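Local coordinates for protein ATP grasp ligase (Microcystis aeruginosa MRC, PDB 5IG9) that probably uses ATP to close ester bonds between side chains of a microviridin precursor peptide, at residues M75-K80 against L99-M104; Q126-V131 against L293-V298; W303-P308 against P312-I317. All coordinates share one frame; numbering follows the deposited sequence.

Overall arrangement
The three contacts follow one another along the chain. Interaction 1 lies in the N-terminal, Rossmann-like pre-ATP-grasp domain, where the loop after strand 69-72 meets helix 87-107. Interaction 2 joins helix 125-134 to strand 290-296, an outermost strand of the five-stranded antiparallel sheet. Just after that strand, interaction 3 links helix 302-305 to the start of the C-terminal helix 313-323. The centre of interaction 1 is about 24 Å from that of interaction 2 and about 27 Å from that of interaction 3; the centres of interactions 2 and 3 are about 22 Å apart. No two touch. Interactions 1 and 2 both border the second subunit; interaction 3 is packed within its own chain, where S314 also meets helix 14-23 of the N-terminal domain.

Interaction 1: residues M75-K80 against L99-M104; sequences MRYGLK and LSIRGM
Y77 is the residue of loop 75-80 that reaches I101 and R102 on helix 99-104. First in the segment is M75, whose CA sits 4.2 Å above one face of the Y77 ring, toward its rim. R76 takes no part in the contact and opens the turn that follows. Then comes Y77, with its CB directed at the helix and CG anti to the carbonyl carbon (chi1 -48°), which carries the ring across to the helix. The CD1-CE1 side of the ring does the touching. Y77 CE1 lies 3.6 Å from I101 CB and equally near the CG2 branch, while CD1 is 4.0 Å from I101 CG1; the approach is oblique to the ring. Farther out, Y77 OH comes to 3.8 Å from R102 CG, a contact with the aliphatic part of the arginine. R102 NH2 forms a salt bridge with D120, and the guanidinium plane stands 84° from the ring. G78 follows with positive phi, as the third residue of a type II turn from R76 to L79, and K80 ends the segment beyond it. The end of I101 leads away from the loop and packs on F32 and F37, and R102 also packs on H124 of the second subunit. The contact lies within a beta-alpha-beta crossover of the Rossmann-like sheet: the loop after strand 69-72 packs back on the later part of helix 87-107, which leads on to the parallel strand 111-113.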
loop_
_atom_site.group_PDB
_atom_site.type_symbol
_atom_site.label_atom_id
_atom_site.label_comp_id
_atom_site.label_asym_id
_atom_site.label_seq_id
_atom_site.Cartn_x
_atom_site.Cartn_y
_atom_site.Cartn_z
ATOM N N MET A 75 1.461 -3.931 -11.822
ATOM C CA MET A 75 0.127 -3.927 -11.229
ATOM C C MET A 75 -0.661 -2.753 -11.800
ATOM O O MET A 75 -0.554 -1.627 -11.306
ATOM C CB MET A 75 0.213 -3.851 -9.708
ATOM C CG MET A 75 0.961 -5.012 -9.068
ATOM S SD MET A 75 2.754 -4.961 -9.286
ATOM C CE MET A 75 3.145 -3.362 -8.582
ATOM N N ARG A 76 -1.457 -3.015 -12.838
ATOM C CA ARG A 76 -2.296 -1.984 -13.440
ATOM C C ARG A 76 -3.761 -2.403 -13.406
ATOM O O ARG A 76 -4.392 -2.558 -14.456
ATOM C CB ARG A 76 -1.845 -1.700 -14.873
ATOM C CG ARG A 76 -0.387 -1.289 -14.989
ATOM C CD ARG A 76 -0.106 -0.042 -14.173
ATOM N NE ARG A 76 1.324 0.174 -13.998
ATOM C CZ ARG A 76 2.079 0.889 -14.823
ATOM N NH1 ARG A 76 1.539 1.467 -15.887
ATOM N NH2 ARG A 76 3.377 1.027 -14.582
ATOM N N TYR A 77 -4.317 -2.567 -12.206
ATOM C CA TYR A 77 -5.623 -3.200 -12.055
ATOM C C TYR A 77 -6.723 -2.370 -12.706
ATOM O O TYR A 77 -6.969 -1.227 -12.313
ATOM C CB TYR A 77 -5.935 -3.412 -10.577
ATOM C CG TYR A 77 -4.807 -4.031 -9.789
ATOM C CD1 TYR A 77 -4.501 -5.381 -9.912
ATOM C CD2 TYR A 77 -4.053 -3.266 -8.909
ATOM C CE1 TYR A 77 -3.471 -5.947 -9.188
ATOM C CE2 TYR A 77 -3.025 -3.824 -8.181
ATOM C CZ TYR A 77 -2.738 -5.163 -8.323
ATOM O OH TYR A 77 -1.712 -5.718 -7.595
ATOM N N GLY A 78 -7.382 -2.956 -13.706
ATOM C CA GLY A 78 -8.586 -2.380 -14.273
ATOM C C GLY A 78 -8.406 -1.153 -15.137
ATOM O O GLY A 78 -9.351 -0.369 -15.274
ATOM N N LEU A 79 -7.231 -0.961 -15.740
ATOM C CA LEU A 79 -7.026 0.232 -16.557
ATOM C C LEU A 79 -7.922 0.222 -17.787
ATOM O O LEU A 79 -8.471 1.261 -18.175
ATOM C CB LEU A 79 -5.562 0.351 -16.969
ATOM C CG LEU A 79 -4.563 0.728 -15.874
ATOM C CD1 LEU A 79 -3.299 1.287 -16.505
ATOM C CD2 LEU A 79 -5.171 1.724 -14.900
ATOM N N LYS A 80 -8.100 -0.944 -18.404
ATOM C CA LYS A 80 -8.949 -1.064 -19.582
ATOM C C LYS A 80 -10.450 -0.951 -19.264
ATOM O O LYS A 80 -11.268 -1.369 -20.084
ATOM C CB LYS A 80 -8.658 -2.381 -20.309
ATOM C CG LYS A 80 -7.441 -2.326 -21.230
ATOM C CD LYS A 80 -7.317 -3.591 -22.053
ATOM C CE LYS A 80 -7.275 -3.264 -23.534
ATOM N NZ LYS A 80 -6.020 -2.568 -23.942
ATOM N N LEU A 99 -8.097 -4.408 -4.642
ATOM C CA LEU A 99 -8.189 -5.200 -3.419
ATOM C C LEU A 99 -8.411 -6.679 -3.714
ATOM O O LEU A 99 -7.924 -7.538 -2.969
ATOM C CB LEU A 99 -9.316 -4.676 -2.535
ATOM C CG LEU A 99 -9.069 -3.337 -1.852
ATOM C CD1 LEU A 99 -10.265 -3.007 -0.999
ATOM C CD2 LEU A 99 -7.805 -3.391 -1.014
ATOM N N SER A 100 -9.145 -6.994 -4.784
ATOM C CA SER A 100 -9.414 -8.389 -5.124
ATOM C C SER A 100 -8.144 -9.107 -5.565
ATOM O O SER A 100 -7.825 -10.192 -5.065
ATOM C CB SER A 100 -10.468 -8.474 -6.229
ATOM O OG SER A 100 -11.646 -7.770 -5.890
ATOM N N ILE A 101 -7.419 -8.525 -6.522
ATOM C CA ILE A 101 -6.240 -9.193 -7.059
ATOM C C ILE A 101 -5.108 -9.186 -6.045
ATOM O O ILE A 101 -4.309 -10.126 -5.992
ATOM C CB ILE A 101 -5.812 -8.544 -8.388
ATOM C CG1 ILE A 101 -7.000 -8.479 -9.348
ATOM C CG2 ILE A 101 -4.683 -9.339 -9.022
ATOM C CD1 ILE A 101 -7.619 -9.834 -9.647
ATOM N N ARG A 102 -5.013 -8.138 -5.226
ATOM C CA ARG A 102 -4.031 -8.136 -4.147
ATOM C C ARG A 102 -4.300 -9.258 -3.157
ATOM O O ARG A 102 -3.366 -9.905 -2.672
ATOM C CB ARG A 102 -4.034 -6.788 -3.428
ATOM C CG ARG A 102 -3.309 -5.687 -4.169
ATOM C CD ARG A 102 -3.449 -4.363 -3.445
ATOM N NE ARG A 102 -2.866 -4.390 -2.105
ATOM C CZ ARG A 102 -1.620 -4.021 -1.824
ATOM N NH1 ARG A 102 -0.819 -3.599 -2.793
ATOM N NH2 ARG A 102 -1.174 -4.075 -0.577
ATOM N N GLY A 103 -5.572 -9.497 -2.835
ATOM C CA GLY A 103 -5.904 -10.581 -1.926
ATOM C C GLY A 103 -5.596 -11.941 -2.517
ATOM O O GLY A 103 -5.167 -12.857 -1.808
ATOM N N MET A 104 -5.817 -12.097 -3.825
ATOM C CA MET A 104 -5.447 -13.334 -4.500
ATOM C C MET A 104 -3.951 -13.590 -4.385
ATOM O O MET A 104 -3.524 -14.687 -4.009
ATOM C CB MET A 104 -5.863 -13.275 -5.968
ATOM C CG MET A 104 -5.387 -14.471 -6.769
ATOM S SD MET A 104 -5.683 -14.308 -8.537
ATOM C CE MET A 104 -4.238 -13.376 -9.037
#

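Interaction 2: residues Q126-V131 against L293-V298; sequences QLQLQV and LEINPV
The amide of Q128 meets both backbone polar groups of I295, and this is the tight part of the contact. I295 N donates to Q128 OE1 over 3.0 Å, nearly straight at 167°, although the donor stands 43° above the plane of the amide carbonyl. In return Q128 NE2 makes a bond to I295 O at 2.8 Å that is bent and weak; its stronger partner is A122 O. With CG anti to the carbonyl carbon and the chain extended beyond it, Q128 spans the gap from helix to strand. Its flat end also rests against the I295 CG2 methyl, which lies 3.5 Å from Q128 CD. One residue on, L129 packs a CD2 methyl against the carbonyl of L293.

That backbone touch is where L293 stops: its side chain points away from the helix and makes the loose, partly exposed side. E294 offers its CA and CG, each 3.8 Å from Q128 OE1. These two residues form a classic beta bulge opposite D281.

Strand 290-296 is an outermost strand of its antiparallel sheet, so Q128 bonds to an edge that has no further strand of this chain beside it. Helix 126-131 crosses the strand at 117°, with an axis separation of 8.4 Å. I295 packs on M270 of helix 260-273, while P297 reaches helix 116-122; on the helix, Q130 NE2 bonds S107 O of the second subunit.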
loop_
_atom_site.group_PDB
_atom_site.type_symbol
_atom_site.label_atom_id
_atom_site.label_comp_id
_atom_site.label_asym_id
_atom_site.label_seq_id
_atom_site.Cartn_x
_atom_site.Cartn_y
_atom_site.Cartn_z
ATOM N N GLN A 126 11.423 7.259 2.599
ATOM C CA GLN A 126 12.055 7.760 3.814
ATOM C C GLN A 126 12.645 6.628 4.643
ATOM O O GLN A 126 13.690 6.806 5.282
ATOM C CB GLN A 126 11.049 8.553 4.646
ATOM C CG GLN A 126 11.656 9.208 5.873
ATOM C CD GLN A 126 10.610 9.815 6.788
ATOM O OE1 GLN A 126 9.483 10.087 6.369
ATOM N NE2 GLN A 126 10.975 10.020 8.048
ATOM N N LEU A 127 11.996 5.461 4.646
ATOM C CA LEU A 127 12.542 4.316 5.366
ATOM C C LEU A 127 13.729 3.706 4.633
ATOM O O LEU A 127 14.645 3.177 5.271
ATOM C CB LEU A 127 11.451 3.267 5.579
ATOM C CG LEU A 127 11.834 2.014 6.368
ATOM C CD1 LEU A 127 12.216 2.362 7.798
ATOM C CD2 LEU A 127 10.688 1.024 6.340
ATOM N N GLN A 128 13.735 3.766 3.300
ATOM C CA GLN A 128 14.881 3.279 2.542
ATOM C C GLN A 128 16.153 4.013 2.952
ATOM O O GLN A 128 17.158 3.392 3.314
ATOM C CB GLN A 128 14.635 3.448 1.043
ATOM C CG GLN A 128 13.452 2.682 0.484
ATOM C CD GLN A 128 13.337 2.869 -1.011
ATOM O OE1 GLN A 128 14.220 3.445 -1.640
ATOM N NE2 GLN A 128 12.247 2.381 -1.591
ATOM N N LEU A 129 16.116 5.349 2.907
ATOM C CA LEU A 129 17.300 6.143 3.219
ATOM C C LEU A 129 17.739 5.942 4.665
ATOM O O LEU A 129 18.935 5.829 4.951
ATOM C CB LEU A 129 17.018 7.620 2.945
ATOM C CG LEU A 129 16.484 7.946 1.547
ATOM C CD1 LEU A 129 15.959 9.370 1.478
ATOM C CD2 LEU A 129 17.562 7.724 0.504
ATOM N N GLN A 130 16.779 5.887 5.588
ATOM C CA GLN A 130 17.108 5.712 6.999
ATOM C C GLN A 130 17.756 4.358 7.260
ATOM O O GLN A 130 18.726 4.266 8.020
ATOM C CB GLN A 130 15.850 5.874 7.846
ATOM C CG GLN A 130 15.987 5.384 9.269
ATOM C CD GLN A 130 14.785 5.755 10.109
ATOM O OE1 GLN A 130 14.547 6.935 10.383
ATOM N NE2 GLN A 130 14.012 4.753 10.517
ATOM N N VAL A 131 17.232 3.295 6.649
ATOM C CA VAL A 131 17.807 1.970 6.856
ATOM C C VAL A 131 19.164 1.863 6.174
ATOM O O VAL A 131 20.097 1.258 6.716
ATOM C CB VAL A 131 16.830 0.882 6.370
ATOM C CG1 VAL A 131 17.514 -0.479 6.348
ATOM C CG2 VAL A 131 15.608 0.844 7.271
ATOM N N LEU A 293 20.880 6.359 -3.251
ATOM C CA LEU A 293 19.738 7.192 -3.608
ATOM C C LEU A 293 18.409 6.490 -3.360
ATOM O O LEU A 293 17.577 6.993 -2.598
ATOM C CB LEU A 293 19.833 7.633 -5.074
ATOM C CG LEU A 293 20.950 8.605 -5.454
ATOM C CD1 LEU A 293 20.809 9.023 -6.908
ATOM C CD2 LEU A 293 20.957 9.821 -4.538
ATOM N N GLU A 294 18.187 5.333 -3.980
ATOM C CA GLU A 294 16.863 4.729 -3.990
ATOM C C GLU A 294 16.964 3.263 -4.389
ATOM O O GLU A 294 17.797 2.894 -5.216
ATOM C CB GLU A 294 15.941 5.478 -4.962
ATOM C CG GLU A 294 14.590 4.825 -5.210
ATOM C CD GLU A 294 13.771 5.585 -6.232
ATOM O OE1 GLU A 294 13.989 6.807 -6.370
ATOM O OE2 GLU A 294 12.921 4.962 -6.905
ATOM N N ILE A 295 16.110 2.438 -3.792
ATOM C CA ILE A 295 15.870 1.078 -4.253
ATOM C C ILE A 295 14.410 0.976 -4.673
ATOM O O ILE A 295 13.506 1.317 -3.899
ATOM C CB ILE A 295 16.211 0.026 -3.181
ATOM C CG1 ILE A 295 15.687 -1.348 -3.600
ATOM C CG2 ILE A 295 15.652 0.422 -1.828
ATOM C CD1 ILE A 295 15.942 -2.427 -2.572
ATOM N N ASN A 296 14.184 0.527 -5.902
ATOM C CA ASN A 296 12.834 0.317 -6.404
ATOM C C ASN A 296 12.579 -1.177 -6.517
ATOM O O ASN A 296 13.165 -1.834 -7.391
ATOM C CB ASN A 296 12.645 1.000 -7.758
ATOM C CG ASN A 296 11.211 0.939 -8.249
ATOM O OD1 ASN A 296 10.317 0.459 -7.549
ATOM N ND2 ASN A 296 10.981 1.440 -9.456
ATOM N N PRO A 297 11.725 -1.758 -5.670
ATOM C CA PRO A 297 11.527 -3.216 -5.703
ATOM C C PRO A 297 10.926 -3.734 -7.000
ATOM O O PRO A 297 10.903 -4.956 -7.197
ATOM C CB PRO A 297 10.584 -3.471 -4.518
ATOM C CG PRO A 297 10.726 -2.268 -3.642
ATOM C CD PRO A 297 10.977 -1.124 -4.573
ATOM N N VAL A 298 10.442 -2.860 -7.883
ATOM C CA VAL A 298 9.878 -3.284 -9.161
ATOM C C VAL A 298 10.456 -2.437 -10.289
ATOM O O VAL A 298 9.807 -2.233 -11.321
ATOM C CB VAL A 298 8.340 -3.205 -9.149
ATOM C CG1 VAL A 298 7.749 -4.232 -8.190
ATOM C CG2 VAL A 298 7.883 -1.802 -8.780
#

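Interaction 3: residues W303-P308 against P312-I317; sequences WLELYP and PISQAI
S314 brings two donors to the single carboxylate of E305. Its backbone N gives a hydrogen bond to E305 OE1 at 2.9 Å, with an N-H to acceptor angle of 156°, and its OG gives one to E305 OE2 at 2.7 Å. Both oxygens are met on the syn side, each donor standing somewhat out of the carboxylate plane (23° and 25°). Held at both oxygens, the group has little freedom to rotate. E305 gets there because CG is anti to the backbone N and the chain runs extended to the helix start, while OG of S314 stands between its own N and carbonyl carbon, next to the donating backbone N.

Beside this pair P312 CA lies 3.7 Å from E305 OE2; the apolar part is I313 CD1 on L304 CB, 4.3 Å. L304 and I313 continue onto strands 214-221 and 224-231, and S314 also packs on L17 and V18 of helix 14-23.

A carboxylate facing the N-terminal turn of helix 313-323 probably gains from the helix dipole, and it ties the short, weakly bonded helical turn 302-305 to the C-terminal helix by hydrogen bonds from both the backbone N and the OG of S314.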
loop_
_atom_site.group_PDB
_atom_site.type_symbol
_atom_site.label_atom_id
_atom_site.label_comp_id
_atom_site.label_asym_id
_atom_site.label_seq_id
_atom_site.Cartn_x
_atom_site.Cartn_y
_atom_site.Cartn_z
ATOM N N TRP A 303 16.406 -2.397 -20.169
ATOM C CA TRP A 303 17.307 -1.534 -20.924
ATOM C C TRP A 303 18.768 -1.756 -20.568
ATOM O O TRP A 303 19.638 -1.167 -21.218
ATOM C CB TRP A 303 16.932 -0.064 -20.730
ATOM C CG TRP A 303 16.771 0.357 -19.305
ATOM C CD1 TRP A 303 15.632 0.301 -18.558
ATOM C CD2 TRP A 303 17.779 0.922 -18.455
ATOM N NE1 TRP A 303 15.868 0.784 -17.296
ATOM C CE2 TRP A 303 17.177 1.175 -17.207
ATOM C CE3 TRP A 303 19.132 1.238 -18.629
ATOM C CZ2 TRP A 303 17.880 1.723 -16.137
ATOM C CZ3 TRP A 303 19.828 1.784 -17.565
ATOM C CH2 TRP A 303 19.202 2.020 -16.335
ATOM N N LEU A 304 19.055 -2.575 -19.559
ATOM C CA LEU A 304 20.409 -3.029 -19.279
ATOM C C LEU A 304 20.710 -4.385 -19.898
ATOM O O LEU A 304 21.869 -4.815 -19.885
ATOM C CB LEU A 304 20.648 -3.103 -17.768
ATOM C CG LEU A 304 20.880 -1.785 -17.031
ATOM C CD1 LEU A 304 21.152 -2.059 -15.566
ATOM C CD2 LEU A 304 22.037 -1.026 -17.657
ATOM N N GLU A 305 19.694 -5.069 -20.429
ATOM C CA GLU A 305 19.851 -6.366 -21.075
ATOM C C GLU A 305 19.809 -6.275 -22.595
ATOM O O GLU A 305 20.670 -6.847 -23.270
ATOM C CB GLU A 305 18.772 -7.334 -20.580
ATOM C CG GLU A 305 18.827 -8.708 -21.231
ATOM C CD GLU A 305 18.149 -9.768 -20.390
ATOM O OE1 GLU A 305 17.411 -9.398 -19.455
ATOM O OE2 GLU A 305 18.363 -10.971 -20.654
ATOM N N LEU A 306 18.819 -5.579 -23.158
ATOM C CA LEU A 306 18.748 -5.438 -24.608
ATOM C C LEU A 306 19.728 -4.405 -25.140
ATOM O O LEU A 306 19.965 -4.354 -26.352
ATOM C CB LEU A 306 17.328 -5.066 -25.038
ATOM C CG LEU A 306 16.243 -6.082 -24.683
ATOM C CD1 LEU A 306 14.924 -5.694 -25.328
ATOM C CD2 LEU A 306 16.670 -7.481 -25.104
ATOM N N TYR A 307 20.294 -3.586 -24.269
ATOM C CA TYR A 307 21.271 -2.568 -24.605
ATOM C C TYR A 307 22.468 -2.768 -23.696
ATOM O O TYR A 307 22.384 -3.508 -22.710
ATOM C CB TYR A 307 20.667 -1.164 -24.432
ATOM C CG TYR A 307 19.419 -0.950 -25.255
ATOM C CD1 TYR A 307 19.499 -0.551 -26.582
ATOM C CD2 TYR A 307 18.162 -1.158 -24.707
ATOM C CE1 TYR A 307 18.359 -0.356 -27.339
ATOM C CE2 TYR A 307 17.016 -0.967 -25.455
ATOM C CZ TYR A 307 17.121 -0.567 -26.770
ATOM O OH TYR A 307 15.980 -0.378 -27.517
ATOM N N PRO A 308 23.621 -2.147 -24.013
ATOM C CA PRO A 308 24.805 -2.353 -23.170
ATOM C C PRO A 308 24.542 -2.050 -21.700
ATOM O O PRO A 308 23.757 -1.152 -21.397
ATOM C CB PRO A 308 25.820 -1.376 -23.759
ATOM C CG PRO A 308 25.431 -1.275 -25.194
ATOM C CD PRO A 308 23.934 -1.329 -25.201
ATOM N N PRO A 312 22.514 -10.275 -18.578
ATOM C CA PRO A 312 21.488 -11.316 -18.719
ATOM C C PRO A 312 20.684 -11.453 -17.433
ATOM O O PRO A 312 20.826 -12.440 -16.711
ATOM C CB PRO A 312 22.313 -12.575 -18.966
ATOM C CG PRO A 312 23.501 -12.404 -18.089
ATOM C CD PRO A 312 23.728 -10.925 -17.908
ATOM N N ILE A 313 19.847 -10.460 -17.155
ATOM C CA ILE A 313 19.029 -10.455 -15.949
ATOM C C ILE A 313 17.781 -11.324 -16.064
ATOM O O ILE A 313 17.397 -11.992 -15.105
ATOM C CB ILE A 313 18.614 -9.024 -15.558
ATOM C CG1 ILE A 313 19.852 -8.163 -15.297
ATOM C CG2 ILE A 313 17.711 -9.046 -14.335
ATOM C CD1 ILE A 313 19.698 -6.723 -15.735
ATOM N N SER A 314 17.145 -11.316 -17.231
ATOM C CA SER A 314 15.936 -12.111 -17.419
ATOM C C SER A 314 16.202 -13.588 -17.171
ATOM O O SER A 314 15.322 -14.308 -16.682
ATOM C CB SER A 314 15.380 -11.897 -18.825
ATOM O OG SER A 314 16.242 -12.457 -19.801
ATOM N N GLN A 315 17.407 -14.060 -17.496
ATOM C CA GLN A 315 17.779 -15.432 -17.171
ATOM C C GLN A 315 17.843 -15.639 -15.663
ATOM O O GLN A 315 17.357 -16.647 -15.141
ATOM C CB GLN A 315 19.118 -15.776 -17.821
ATOM C CG GLN A 315 19.558 -17.212 -17.613
ATOM C CD GLN A 315 18.592 -18.211 -18.220
ATOM O OE1 GLN A 315 18.090 -18.013 -19.328
ATOM N NE2 GLN A 315 18.321 -19.288 -17.493
ATOM N N ALA A 316 18.440 -14.687 -14.941
ATOM C CA ALA A 316 18.566 -14.834 -13.493
ATOM C C ALA A 316 17.204 -14.795 -12.816
ATOM O O ALA A 316 16.969 -15.513 -11.837
ATOM C CB ALA A 316 19.475 -13.744 -12.925
ATOM N N ILE A 317 16.295 -13.961 -13.322
ATOM C CA ILE A 317 14.952 -13.885 -12.754
ATOM C C ILE A 317 14.202 -15.186 -12.994
ATOM O O ILE A 317 13.577 -15.738 -12.081
ATOM C CB ILE A 317 14.187 -12.684 -13.341
ATOM C CG1 ILE A 317 14.834 -11.373 -12.893
ATOM C CG2 ILE A 317 12.717 -12.730 -12.934
ATOM C CD1 ILE A 317 14.159 -10.149 -13.455
#